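Local coordinates for calcium binding protein (Fasciola hepatica, PDB 5FX0) that probably binds calcium as a whole protein, this chain being its dynein light chain-like domain, at residues R26-V30 with Y58-Y63; K33-V38 with V51-M55; G43-M48 with G93-C97; V66-L72 with I96-T102. All coordinates share one frame; numbering follows the deposited sequence.

Contact 1 (R26-V30 with Y58-Y63); sequences RQVEV and YMDEKY
Glu29 and Tyr63 make the hydrogen bond of this helix-helix contact. The hydroxyl OH of Tyr63 donates to OE1 of Glu29 at a short 2.5 Å. It meets OE1 on the anti side, 31° out of the carboxylate plane. The other oxygen, OE2 of Glu29, faces Lys62. NZ of Lys62 lies 3.7 Å from OE2 of Glu29, a long salt bridge. CE of Lys62 lies nearer, 3.0 Å from OE2 of Glu29; the lysine chain bends at its last torsion (chi4 67°), which turns NZ aside.

Arg26 and Tyr63 lie alongside each other, pointing opposite ways. CD of Arg26 touches CE1 of Tyr63 at 3.6 Å, and the guanidinium lies almost flat to the ring, with planes 16° apart. Ring atom CD1 sits over the rim of that guanidinium.

The buried side is apolar. CG2 of Val30 meets CE2 of Tyr63 at 3.8 Å and SD of Met59 at 3.9 Å. Tyr58 adds its OH beside CB of Glu29.

Helices 24-40 and 48-63 run roughly antiparallel here, with axes 12.3 Å apart, so long side chains span the gap. Tyr63 is thus held at its hydroxyl by Glu29 and touched by Arg26 and Val30. The Tyr63 hydroxyl, and more weakly the distant Lys62 ammonium, would probably favour the charged form of Glu29.

Contact 2 (K33-V38 with V51-M55); sequences KFKSLV and VAQDM
Lys33 and Leu37, which both touch Met55, are linked by the backbone bond from N of Leu37 to O of Lys33 at 2.9 Å, one turn of helix 24-40. This places the two side chains on the same side of the helix, and both reach segment 51-55. No hydrogen bond crosses the contact, which is apolar.

Met55 meets Phe34. Its chain bends at chi2 (-63°) and chi3, which brings its sulfur back toward helix 24-40. CG of Met55 lies at the edge of the Phe34 ring, near its plane, 3.9 Å from CD1. SD of Met55 is also at the edge, 5.3 Å from the centroid of the Phe34 ring and 87° off the normal. This is a Met-aromatic contact. At about a right angle to this, CD1 of Leu37 touches SD of Met55 at 3.8 Å. The same methyl also rests on CB of Asp54.

Val51 lies one turn before Met55. Its CG1 meets CE1 of Phe34 at 3.8 Å and CG2 of Val38 at 4.0 Å. Within its own helix, Val38 lays CG2 over one face of the Phe34 ring.

The two helices are roughly antiparallel, 144° apart in direction, and their buried side turns to the sheet. Phe90 of strand 87-92 meets Phe34 edge-to-face. Ile71 and Cys69 of strand 67-72 receive Val51 and Met55.

Contact 3 (G43-M48 with G93-C97); sequences GKDEEM and GRHIC
The chi1 of Arg94 (69°) puts CG between its backbone N and carbonyl carbon, over one face of the next side chain, His95. From there the chain runs extended to NE and carries the guanidinium to Gly43 and Asp45. NH2 of Arg94 bonds OD1 of Asp45 at 2.7 Å, on the syn side but 33° out of the carboxylate plane, and close to the guanidinium plane, in a salt bridge. The bond is fairly straight, 162° at the hydrogen. NE of Arg94 adds a weak bond to the same oxygen at 3.3 Å. NH2 of Arg94 also comes close to O of Gly43, but the modelled distance is doubtful.

The contact joins the loop between helices 24-40 and 48-63 to the turn of the hairpin of strands 87-92 and 95-101.

Met48 SD sits over the opposite face of His95, 3.9 Å from the ring centroid, so the imidazole is sandwiched. OD1 of Asp45 lies at the ring edge, 3.3 Å from CE1 of His95. Trp77 of the second subunit packs on Asp45 and Met48.

Contact 4 (V66-L72 with I96-T102); sequences VWQCVIL and ICLAWRT
Trp67 and Arg101 form a non-hydrogen-bonded antiparallel pair. CB of Arg101 lies over the six-membered ring of Trp67, 3.6 Å from its centroid, a CH-pi contact. On the same face, SG of Cys69 touches SG of Cys97 at 3.6 Å, without a disulfide. On the other face, Gln68 CB lies 3.9 Å from the centroid of the Trp100 six-membered ring. With chi1 at 70°, Trp100 folds its indole toward strand 67-72. Here too CD2 of Leu72 meets CD1 of Leu98 at 3.7 Å.

Backbone bonds set this register. Val70 and Leu98 exchange two, N of Val70 to O of Leu98 at 2.8 Å and the reverse. Gln68 with Trp100 and Leu72 with Ile96 do the same.

Helix 48-63 covers the face with Trp67 and Ala99, through Met59. NH2 of Arg101 hydrogen-bonds to O of Tyr63. Residues 69-72 also pair with a strand of the second subunit, consistent with a dynein light chain dimer. The hydrogen-bonded pairs thus satisfy each other's backbone, while the Trp67 and Trp100 faces rest on aliphatic carbons of the partner strand.

From the N terminus, helix 24-40 opens contact 1 and then contact 2. The chain turns through 43-48 and returns along helix 48-63, so contact 2 closes first, nested inside the loop that contact 1 closes. Contact 3 starts in that turn and closes only at 93-97, so it crosses both. Contact 4 opens after contact 1 has closed, and its second segment shares Ile96 and Cys97 with contact 3. Contacts 1 and 2 hold the helix pair together, contact 3 fastens the interhelix loop to the hairpin turn, and contact 4 joins two strands of the sheet. Phe34 of contact 2 packs on Cys97, linking helices to sheet.

Contact 1 (R26-V30 with Y58-Y63)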
loop_
_atom_site.group_PDB
_atom_site.type_symbol
_atom_site.label_atom_id
_atom_site.label_comp_id
_atom_site.label_asym_id
_atom_site.label_seq_id
_atom_site.Cartn_x
_atom_site.Cartn_y
_atom_site.Cartn_z
ATOM N N ARG A 26 -10.826 8.333 -16.884
ATOM C CA ARG A 26 -10.343 7.136 -16.204
ATOM C C ARG A 26 -10.646 7.140 -14.718
ATOM O O ARG A 26 -10.996 6.100 -14.172
ATOM C CB ARG A 26 -8.868 6.949 -16.420
ATOM C CG ARG A 26 -8.546 6.600 -17.848
ATOM C CD ARG A 26 -7.095 6.191 -17.951
ATOM N NE ARG A 26 -6.649 6.153 -19.325
ATOM C CZ ARG A 26 -5.432 5.792 -19.704
ATOM N NH1 ARG A 26 -4.524 5.406 -18.812
ATOM N NH2 ARG A 26 -5.130 5.799 -20.996
ATOM N N GLN A 27 -10.509 8.293 -14.073
ATOM C CA GLN A 27 -10.905 8.435 -12.670
ATOM C C GLN A 27 -12.329 7.962 -12.478
ATOM O O GLN A 27 -12.598 7.242 -11.539
ATOM C CB GLN A 27 -10.821 9.885 -12.163
ATOM C CG GLN A 27 -9.436 10.521 -12.167
ATOM C CD GLN A 27 -9.499 12.020 -11.917
ATOM O OE1 GLN A 27 -10.182 12.482 -11.002
ATOM N NE2 GLN A 27 -8.768 12.774 -12.703
ATOM N N VAL A 28 -13.237 8.378 -13.358
ATOM C CA VAL A 28 -14.642 7.987 -13.266
ATOM C C VAL A 28 -14.787 6.463 -13.430
ATOM O O VAL A 28 -15.435 5.846 -12.617
ATOM C CB VAL A 28 -15.543 8.766 -14.277
ATOM C CG1 VAL A 28 -16.978 8.213 -14.310
ATOM C CG2 VAL A 28 -15.585 10.254 -13.924
ATOM N N GLU A 29 -14.167 5.864 -14.446
ATOM C CA GLU A 29 -14.260 4.400 -14.659
ATOM C C GLU A 29 -13.735 3.595 -13.480
ATOM O O GLU A 29 -14.381 2.654 -13.021
ATOM C CB GLU A 29 -13.462 3.957 -15.876
ATOM C CG GLU A 29 -14.040 4.372 -17.208
ATOM C CD GLU A 29 -13.240 3.830 -18.383
ATOM O OE1 GLU A 29 -11.982 3.829 -18.326
ATOM O OE2 GLU A 29 -13.882 3.414 -19.378
ATOM N N VAL A 30 -12.552 3.968 -13.008
ATOM C CA VAL A 30 -11.905 3.278 -11.908
ATOM C C VAL A 30 -12.736 3.372 -10.627
ATOM O O VAL A 30 -12.932 2.358 -9.941
ATOM C CB VAL A 30 -10.489 3.832 -11.667
ATOM C CG1 VAL A 30 -9.880 3.300 -10.382
ATOM C CG2 VAL A 30 -9.589 3.480 -12.841
ATOM N N TYR A 58 -8.991 -5.776 -13.647
ATOM C CA TYR A 58 -9.766 -4.838 -14.483
ATOM C C TYR A 58 -8.869 -3.777 -15.130
ATOM O O TYR A 58 -9.004 -3.460 -16.309
ATOM C CB TYR A 58 -10.878 -4.172 -13.660
ATOM C CG TYR A 58 -11.576 -2.991 -14.314
ATOM C CD1 TYR A 58 -12.660 -3.177 -15.190
ATOM C CD2 TYR A 58 -11.180 -1.674 -14.027
ATOM C CE1 TYR A 58 -13.306 -2.088 -15.766
ATOM C CE2 TYR A 58 -11.813 -0.585 -14.604
ATOM C CZ TYR A 58 -12.878 -0.790 -15.460
ATOM O OH TYR A 58 -13.491 0.308 -16.020
ATOM N N MET A 59 -7.922 -3.264 -14.356
ATOM C CA MET A 59 -7.058 -2.217 -14.836
ATOM C C MET A 59 -5.927 -2.695 -15.713
ATOM O O MET A 59 -5.516 -1.975 -16.606
ATOM C CB MET A 59 -6.527 -1.440 -13.657
ATOM C CG MET A 59 -7.679 -0.771 -12.934
ATOM S SD MET A 59 -7.109 0.647 -12.031
ATOM C CE MET A 59 -6.202 -0.175 -10.726
ATOM N N ASP A 60 -5.397 -3.875 -15.428
ATOM C CA ASP A 60 -4.438 -4.536 -16.318
ATOM C C ASP A 60 -5.081 -4.690 -17.723
ATOM O O ASP A 60 -4.533 -4.235 -18.721
ATOM C CB ASP A 60 -3.992 -5.920 -15.745
ATOM C CG ASP A 60 -2.898 -5.824 -14.636
ATOM O OD1 ASP A 60 -2.247 -4.782 -14.438
ATOM O OD2 ASP A 60 -2.664 -6.829 -13.944
ATOM N N GLU A 61 -6.266 -5.283 -17.758
ATOM C CA GLU A 61 -7.015 -5.516 -19.002
ATOM C C GLU A 61 -7.408 -4.235 -19.748
ATOM O O GLU A 61 -7.329 -4.186 -20.975
ATOM C CB GLU A 61 -8.278 -6.337 -18.715
ATOM C CG GLU A 61 -8.009 -7.775 -18.276
ATOM C CD GLU A 61 -9.165 -8.383 -17.491
ATOM O OE1 GLU A 61 -10.323 -7.936 -17.663
ATOM O OE2 GLU A 61 -8.915 -9.313 -16.690
ATOM N N LYS A 62 -7.817 -3.207 -19.003
ATOM C CA LYS A 62 -8.345 -1.971 -19.578
ATOM C C LYS A 62 -7.306 -0.868 -19.838
ATOM O O LYS A 62 -7.525 -0.043 -20.715
ATOM C CB LYS A 62 -9.456 -1.430 -18.680
ATOM C CG LYS A 62 -10.328 -0.394 -19.357
ATOM C CD LYS A 62 -11.634 -0.185 -18.618
ATOM C CE LYS A 62 -12.579 0.677 -19.436
ATOM N NZ LYS A 62 -13.040 0.014 -20.687
ATOM N N TYR A 63 -6.207 -0.831 -19.074
ATOM C CA TYR A 63 -5.143 0.175 -19.273
ATOM C C TYR A 63 -3.749 -0.422 -19.455
ATOM O O TYR A 63 -2.753 0.313 -19.435
ATOM C CB TYR A 63 -5.105 1.197 -18.112
ATOM C CG TYR A 63 -6.470 1.738 -17.729
ATOM C CD1 TYR A 63 -7.245 2.455 -18.643
ATOM C CD2 TYR A 63 -6.999 1.502 -16.460
ATOM C CE1 TYR A 63 -8.512 2.918 -18.301
ATOM C CE2 TYR A 63 -8.251 1.966 -16.110
ATOM C CZ TYR A 63 -9.005 2.669 -17.029
ATOM O OH TYR A 63 -10.250 3.097 -16.649
#

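Contact 2 (K33-V38 with V51-M55)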
loop_
_atom_site.group_PDB
_atom_site.type_symbol
_atom_site.label_atom_id
_atom_site.label_comp_id
_atom_site.label_asym_id
_atom_site.label_seq_id
_atom_site.Cartn_x
_atom_site.Cartn_y
_atom_site.Cartn_z
ATOM N N LYS A 33 -16.157 1.338 -10.934
ATOM C CA LYS A 33 -15.755 -0.063 -10.760
ATOM C C LYS A 33 -15.512 -0.433 -9.295
ATOM O O LYS A 33 -16.026 -1.452 -8.812
ATOM C CB LYS A 33 -14.508 -0.393 -11.600
ATOM C CG LYS A 33 -14.106 -1.859 -11.593
ATOM C CD LYS A 33 -15.054 -2.687 -12.436
ATOM C CE LYS A 33 -14.872 -4.192 -12.240
ATOM N NZ LYS A 33 -16.181 -4.894 -12.407
ATOM N N PHE A 34 -14.751 0.385 -8.574
ATOM C CA PHE A 34 -14.535 0.102 -7.159
ATOM C C PHE A 34 -15.857 0.058 -6.372
ATOM O O PHE A 34 -16.046 -0.807 -5.518
ATOM C CB PHE A 34 -13.611 1.120 -6.529
ATOM C CG PHE A 34 -13.167 0.756 -5.147
ATOM C CD1 PHE A 34 -12.155 -0.154 -4.960
ATOM C CD2 PHE A 34 -13.769 1.308 -4.041
ATOM C CE1 PHE A 34 -11.723 -0.496 -3.692
ATOM C CE2 PHE A 34 -13.332 0.986 -2.762
ATOM C CZ PHE A 34 -12.305 0.084 -2.590
ATOM N N LYS A 35 -16.727 1.023 -6.654
ATOM C CA LYS A 35 -18.067 1.124 -6.057
ATOM C C LYS A 35 -18.847 -0.196 -6.234
ATOM O O LYS A 35 -19.399 -0.728 -5.281
ATOM C CB LYS A 35 -18.829 2.277 -6.719
ATOM C CG LYS A 35 -19.828 3.020 -5.862
ATOM C CD LYS A 35 -20.343 4.256 -6.611
ATOM C CE LYS A 35 -21.348 5.068 -5.804
ATOM N NZ LYS A 35 -22.697 4.441 -5.785
ATOM N N SER A 36 -18.868 -0.720 -7.453
ATOM C CA SER A 36 -19.681 -1.906 -7.749
ATOM C C SER A 36 -19.039 -3.157 -7.165
ATOM O O SER A 36 -19.750 -4.053 -6.706
ATOM C CB SER A 36 -19.912 -2.083 -9.256
ATOM O OG SER A 36 -18.933 -2.931 -9.825
ATOM N N LEU A 37 -17.705 -3.215 -7.177
ATOM C CA LEU A 37 -16.999 -4.350 -6.598
ATOM C C LEU A 37 -17.198 -4.452 -5.095
ATOM O O LEU A 37 -17.403 -5.560 -4.577
ATOM C CB LEU A 37 -15.512 -4.325 -6.927
ATOM C CG LEU A 37 -15.102 -4.582 -8.378
ATOM C CD1 LEU A 37 -13.597 -4.448 -8.479
ATOM C CD2 LEU A 37 -15.543 -5.965 -8.844
ATOM N N VAL A 38 -17.160 -3.315 -4.399
ATOM C CA VAL A 38 -17.295 -3.305 -2.936
ATOM C C VAL A 38 -18.742 -3.583 -2.534
ATOM O O VAL A 38 -18.992 -4.248 -1.546
ATOM C CB VAL A 38 -16.814 -1.972 -2.315
ATOM C CG1 VAL A 38 -17.024 -1.944 -0.817
ATOM C CG2 VAL A 38 -15.334 -1.749 -2.585
ATOM N N VAL A 51 -11.546 -7.936 -3.745
ATOM C CA VAL A 51 -11.755 -6.621 -4.367
ATOM C C VAL A 51 -10.424 -6.065 -4.887
ATOM O O VAL A 51 -10.373 -5.601 -6.026
ATOM C CB VAL A 51 -12.430 -5.621 -3.412
ATOM C CG1 VAL A 51 -12.506 -4.237 -4.058
ATOM C CG2 VAL A 51 -13.820 -6.135 -2.998
ATOM N N ALA A 52 -9.352 -6.166 -4.097
ATOM C CA ALA A 52 -8.041 -5.675 -4.539
ATOM C C ALA A 52 -7.558 -6.412 -5.800
ATOM O O ALA A 52 -6.963 -5.809 -6.711
ATOM C CB ALA A 52 -7.014 -5.785 -3.423
ATOM N N GLN A 53 -7.861 -7.705 -5.856
ATOM C CA GLN A 53 -7.495 -8.554 -6.993
ATOM C C GLN A 53 -8.251 -8.177 -8.256
ATOM O O GLN A 53 -7.635 -7.965 -9.294
ATOM C CB GLN A 53 -7.737 -10.028 -6.667
ATOM C CG GLN A 53 -7.064 -10.996 -7.630
ATOM C CD GLN A 53 -7.564 -12.423 -7.475
ATOM O OE1 GLN A 53 -7.528 -13.199 -8.422
ATOM N NE2 GLN A 53 -8.039 -12.771 -6.283
ATOM N N ASP A 54 -9.571 -8.085 -8.162
ATOM C CA ASP A 54 -10.408 -7.652 -9.306
ATOM C C ASP A 54 -10.140 -6.224 -9.802
ATOM O O ASP A 54 -10.173 -5.961 -11.007
ATOM C CB ASP A 54 -11.894 -7.823 -8.986
ATOM C CG ASP A 54 -12.258 -9.278 -8.658
ATOM O OD1 ASP A 54 -11.569 -10.205 -9.164
ATOM O OD2 ASP A 54 -13.219 -9.486 -7.874
ATOM N N MET A 55 -9.855 -5.306 -8.890
ATOM C CA MET A 55 -9.397 -3.997 -9.320
ATOM C C MET A 55 -8.134 -4.124 -10.179
ATOM O O MET A 55 -8.070 -3.565 -11.273
ATOM C CB MET A 55 -9.141 -3.058 -8.135
ATOM C CG MET A 55 -10.382 -2.454 -7.547
ATOM S SD MET A 55 -11.324 -1.373 -8.634
ATOM C CE MET A 55 -10.112 -0.124 -9.059
#

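Contact 3 (G43-M48 with G93-C97)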
loop_
_atom_site.group_PDB
_atom_site.type_symbol
_atom_site.label_atom_id
_atom_site.label_comp_id
_atom_site.label_asym_id
_atom_site.label_seq_id
_atom_site.Cartn_x
_atom_site.Cartn_y
_atom_site.Cartn_z
ATOM N N GLY A 43 -19.386 -4.866 1.247
ATOM C CA GLY A 43 -18.387 -4.148 2.046
ATOM C C GLY A 43 -17.650 -4.940 3.122
ATOM O O GLY A 43 -17.014 -4.336 3.986
ATOM N N LYS A 44 -17.697 -6.275 3.070
ATOM C CA LYS A 44 -17.077 -7.118 4.106
ATOM C C LYS A 44 -15.562 -6.940 4.073
ATOM O O LYS A 44 -14.986 -6.775 3.001
ATOM C CB LYS A 44 -17.378 -8.608 3.883
ATOM C CG LYS A 44 -18.838 -9.042 3.849
ATOM C CD LYS A 44 -18.952 -10.534 3.504
ATOM C CE LYS A 44 -20.158 -10.859 2.632
ATOM N NZ LYS A 44 -21.472 -10.603 3.292
ATOM N N ASP A 45 -14.915 -7.016 5.232
ATOM C CA ASP A 45 -13.452 -6.853 5.308
ATOM C C ASP A 45 -12.637 -8.071 4.828
ATOM O O ASP A 45 -11.654 -7.903 4.098
ATOM C CB ASP A 45 -13.023 -6.400 6.711
ATOM C CG ASP A 45 -13.150 -4.888 6.900
ATOM O OD1 ASP A 45 -13.944 -4.230 6.175
ATOM O OD2 ASP A 45 -12.436 -4.353 7.772
ATOM N N GLU A 46 -13.062 -9.281 5.187
ATOM C CA GLU A 46 -12.459 -10.504 4.631
ATOM C C GLU A 46 -12.726 -10.735 3.131
ATOM O O GLU A 46 -12.260 -11.726 2.565
ATOM C CB GLU A 46 -12.935 -11.730 5.406
ATOM C CG GLU A 46 -12.445 -11.780 6.842
ATOM C CD GLU A 46 -12.075 -13.188 7.282
ATOM O OE1 GLU A 46 -12.927 -14.095 7.159
ATOM O OE2 GLU A 46 -10.930 -13.387 7.746
ATOM N N GLU A 47 -13.495 -9.849 2.504
ATOM C CA GLU A 47 -13.679 -9.835 1.055
ATOM C C GLU A 47 -12.735 -8.882 0.296
ATOM O O GLU A 47 -12.731 -8.878 -0.945
ATOM C CB GLU A 47 -15.142 -9.460 0.743
ATOM C CG GLU A 47 -16.128 -10.608 0.910
ATOM C CD GLU A 47 -15.800 -11.798 0.022
ATOM O OE1 GLU A 47 -15.320 -11.591 -1.116
ATOM O OE2 GLU A 47 -16.010 -12.946 0.465
ATOM N N MET A 48 -11.924 -8.100 1.016
ATOM C CA MET A 48 -11.217 -6.977 0.389
ATOM C C MET A 48 -10.013 -7.404 -0.457
ATOM O O MET A 48 -9.753 -6.815 -1.519
ATOM C CB MET A 48 -10.849 -5.909 1.428
ATOM C CG MET A 48 -12.019 -5.069 1.908
ATOM S SD MET A 48 -12.837 -4.081 0.624
ATOM C CE MET A 48 -14.323 -5.048 0.359
ATOM N N GLY A 93 -16.272 5.401 1.618
ATOM C CA GLY A 93 -16.604 5.119 3.007
ATOM C C GLY A 93 -15.387 4.951 3.886
ATOM O O GLY A 93 -14.550 5.852 4.000
ATOM N N ARG A 94 -15.282 3.784 4.495
ATOM C CA ARG A 94 -14.152 3.459 5.367
ATOM C C ARG A 94 -12.909 2.961 4.628
ATOM O O ARG A 94 -11.808 2.956 5.190
ATOM C CB ARG A 94 -14.577 2.434 6.435
ATOM C CG ARG A 94 -14.893 1.023 5.974
ATOM C CD ARG A 94 -15.132 0.121 7.193
ATOM N NE ARG A 94 -15.282 -1.280 6.818
ATOM C CZ ARG A 94 -16.374 -1.825 6.262
ATOM N NH1 ARG A 94 -17.470 -1.102 6.006
ATOM N NH2 ARG A 94 -16.370 -3.120 5.955
ATOM N N HIS A 95 -13.091 2.512 3.396
ATOM C CA HIS A 95 -11.995 1.992 2.596
ATOM C C HIS A 95 -11.303 3.051 1.745
ATOM O O HIS A 95 -11.949 3.926 1.177
ATOM C CB HIS A 95 -12.513 0.880 1.714
ATOM C CG HIS A 95 -13.058 -0.258 2.499
ATOM N ND1 HIS A 95 -12.279 -0.994 3.366
ATOM C CD2 HIS A 95 -14.309 -0.761 2.591
ATOM C CE1 HIS A 95 -13.020 -1.919 3.940
ATOM N NE2 HIS A 95 -14.256 -1.794 3.490
ATOM N N ILE A 96 -9.979 2.945 1.689
ATOM C CA ILE A 96 -9.121 3.788 0.867
ATOM C C ILE A 96 -8.556 2.835 -0.157
ATOM O O ILE A 96 -8.037 1.792 0.210
ATOM C CB ILE A 96 -7.973 4.436 1.683
ATOM C CG1 ILE A 96 -8.531 5.508 2.642
ATOM C CG2 ILE A 96 -6.903 5.036 0.762
ATOM C CD1 ILE A 96 -7.608 5.858 3.799
ATOM N N CYS A 97 -8.668 3.191 -1.433
ATOM C CA CYS A 97 -8.044 2.448 -2.509
ATOM C C CYS A 97 -6.832 3.201 -3.060
ATOM O O CYS A 97 -6.954 4.325 -3.490
ATOM C CB CYS A 97 -9.056 2.185 -3.618
ATOM S SG CYS A 97 -8.351 1.270 -4.993
#

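Contact 4 (V66-L72 with I96-T102)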
loop_
_atom_site.group_PDB
_atom_site.type_symbol
_atom_site.label_atom_id
_atom_site.label_comp_id
_atom_site.label_asym_id
_atom_site.label_seq_id
_atom_site.Cartn_x
_atom_site.Cartn_y
_atom_site.Cartn_z
ATOM N N VAL A 66 1.648 -3.152 -15.536
ATOM C CA VAL A 66 1.209 -3.972 -14.399
ATOM C C VAL A 66 0.699 -3.028 -13.288
ATOM O O VAL A 66 1.436 -2.138 -12.826
ATOM C CB VAL A 66 2.372 -4.801 -13.813
ATOM C CG1 VAL A 66 1.848 -5.800 -12.793
ATOM C CG2 VAL A 66 3.137 -5.543 -14.899
ATOM N N TRP A 67 -0.549 -3.228 -12.858
ATOM C CA TRP A 67 -1.114 -2.467 -11.729
ATOM C C TRP A 67 -0.899 -3.148 -10.378
ATOM O O TRP A 67 -0.768 -4.358 -10.321
ATOM C CB TRP A 67 -2.589 -2.189 -11.959
ATOM C CG TRP A 67 -2.791 -1.247 -13.089
ATOM C CD1 TRP A 67 -2.817 -1.552 -14.411
ATOM C CD2 TRP A 67 -2.962 0.169 -13.005
ATOM N NE1 TRP A 67 -3.011 -0.422 -15.162
ATOM C CE2 TRP A 67 -3.110 0.651 -14.326
ATOM C CE3 TRP A 67 -3.023 1.080 -11.942
ATOM C CZ2 TRP A 67 -3.320 1.993 -14.615
ATOM C CZ3 TRP A 67 -3.208 2.421 -12.239
ATOM C CH2 TRP A 67 -3.352 2.860 -13.569
ATOM N N GLN A 68 -0.771 -2.330 -9.329
ATOM C CA GLN A 68 -0.805 -2.728 -7.910
ATOM C C GLN A 68 -2.050 -2.065 -7.351
ATOM O O GLN A 68 -2.364 -0.939 -7.731
ATOM C CB GLN A 68 0.357 -2.154 -7.089
ATOM C CG GLN A 68 1.694 -1.975 -7.779
ATOM C CD GLN A 68 2.413 -3.278 -7.960
ATOM O OE1 GLN A 68 1.838 -4.345 -7.757
ATOM N NE2 GLN A 68 3.677 -3.207 -8.343
ATOM N N CYS A 69 -2.743 -2.748 -6.449
ATOM C CA CYS A 69 -3.876 -2.189 -5.719
ATOM C C CYS A 69 -3.724 -2.544 -4.252
ATOM O O CYS A 69 -3.455 -3.696 -3.904
ATOM C CB CYS A 69 -5.220 -2.704 -6.243
ATOM S SG CYS A 69 -6.635 -1.912 -5.413
ATOM N N VAL A 70 -3.864 -1.540 -3.402
ATOM C CA VAL A 70 -3.854 -1.699 -1.966
ATOM C C VAL A 70 -5.138 -1.066 -1.455
ATOM O O VAL A 70 -5.490 0.045 -1.856
ATOM C CB VAL A 70 -2.620 -1.024 -1.326
ATOM C CG1 VAL A 70 -2.681 -1.064 0.197
ATOM C CG2 VAL A 70 -1.346 -1.700 -1.778
ATOM N N ILE A 71 -5.842 -1.774 -0.580
ATOM C CA ILE A 71 -7.014 -1.247 0.081
ATOM C C ILE A 71 -6.686 -1.180 1.544
ATOM O O ILE A 71 -6.087 -2.111 2.096
ATOM C CB ILE A 71 -8.252 -2.112 -0.157
ATOM C CG1 ILE A 71 -8.512 -2.249 -1.652
ATOM C CG2 ILE A 71 -9.487 -1.495 0.487
ATOM C CD1 ILE A 71 -9.672 -3.175 -1.953
ATOM N N LEU A 72 -7.071 -0.082 2.178
ATOM C CA LEU A 72 -6.842 0.052 3.588
ATOM C C LEU A 72 -7.842 0.925 4.282
ATOM O O LEU A 72 -8.680 1.540 3.666
ATOM C CB LEU A 72 -5.439 0.565 3.846
ATOM C CG LEU A 72 -5.139 1.954 3.309
ATOM C CD1 LEU A 72 -4.601 2.838 4.414
ATOM C CD2 LEU A 72 -4.135 1.830 2.182
ATOM N N ILE A 96 -9.979 2.945 1.689
ATOM C CA ILE A 96 -9.121 3.788 0.867
ATOM C C ILE A 96 -8.556 2.835 -0.157
ATOM O O ILE A 96 -8.037 1.792 0.210
ATOM C CB ILE A 96 -7.973 4.436 1.683
ATOM C CG1 ILE A 96 -8.531 5.508 2.642
ATOM C CG2 ILE A 96 -6.903 5.036 0.762
ATOM C CD1 ILE A 96 -7.608 5.858 3.799
ATOM N N CYS A 97 -8.668 3.191 -1.433
ATOM C CA CYS A 97 -8.044 2.448 -2.509
ATOM C C CYS A 97 -6.832 3.201 -3.060
ATOM O O CYS A 97 -6.954 4.325 -3.490
ATOM C CB CYS A 97 -9.056 2.185 -3.618
ATOM S SG CYS A 97 -8.351 1.270 -4.993
ATOM N N LEU A 98 -5.676 2.558 -3.022
ATOM C CA LEU A 98 -4.479 3.012 -3.684
ATOM C C LEU A 98 -4.234 2.077 -4.871
ATOM O O LEU A 98 -4.100 0.881 -4.689
ATOM C CB LEU A 98 -3.277 2.953 -2.736
ATOM C CG LEU A 98 -3.444 3.559 -1.347
ATOM C CD1 LEU A 98 -2.153 3.338 -0.572
ATOM C CD2 LEU A 98 -3.805 5.052 -1.382
ATOM N N ALA A 99 -4.173 2.624 -6.074
ATOM C CA ALA A 99 -3.862 1.839 -7.280
ATOM C C ALA A 99 -2.888 2.621 -8.127
ATOM O O ALA A 99 -3.048 3.812 -8.310
ATOM C CB ALA A 99 -5.136 1.516 -8.075
ATOM N N TRP A 100 -1.876 1.957 -8.633
ATOM C CA TRP A 100 -0.921 2.607 -9.494
ATOM C C TRP A 100 -0.215 1.608 -10.388
ATOM O O TRP A 100 -0.251 0.398 -10.166
ATOM C CB TRP A 100 0.075 3.397 -8.662
ATOM C CG TRP A 100 0.995 2.550 -7.896
ATOM C CD1 TRP A 100 2.234 2.164 -8.272
ATOM C CD2 TRP A 100 0.767 1.977 -6.612
ATOM N NE1 TRP A 100 2.798 1.382 -7.315
ATOM C CE2 TRP A 100 1.920 1.250 -6.276
ATOM C CE3 TRP A 100 -0.290 2.015 -5.711
ATOM C CZ2 TRP A 100 2.045 0.550 -5.066
ATOM C CZ3 TRP A 100 -0.170 1.323 -4.507
ATOM C CH2 TRP A 100 0.986 0.604 -4.196
ATOM N N ARG A 101 0.416 2.127 -11.417
ATOM C CA ARG A 101 0.944 1.308 -12.468
ATOM C C ARG A 101 2.445 1.440 -12.479
ATOM O O ARG A 101 2.978 2.519 -12.236
ATOM C CB ARG A 101 0.360 1.741 -13.796
ATOM C CG ARG A 101 0.511 0.672 -14.868
ATOM C CD ARG A 101 1.045 1.207 -16.185
ATOM N NE ARG A 101 -0.011 1.247 -17.188
ATOM C CZ ARG A 101 -0.197 2.214 -18.084
ATOM N NH1 ARG A 101 0.581 3.306 -18.132
ATOM N NH2 ARG A 101 -1.202 2.087 -18.945
ATOM N N THR A 102 3.118 0.333 -12.756
ATOM C CA THR A 102 4.581 0.279 -12.783
ATOM C C THR A 102 5.041 -0.274 -14.151
ATOM O O THR A 102 4.338 -1.118 -14.730
ATOM C CB THR A 102 5.101 -0.561 -11.584
ATOM O OG1 THR A 102 6.534 -0.577 -11.570
ATOM C CG2 THR A 102 4.557 -2.011 -11.602
#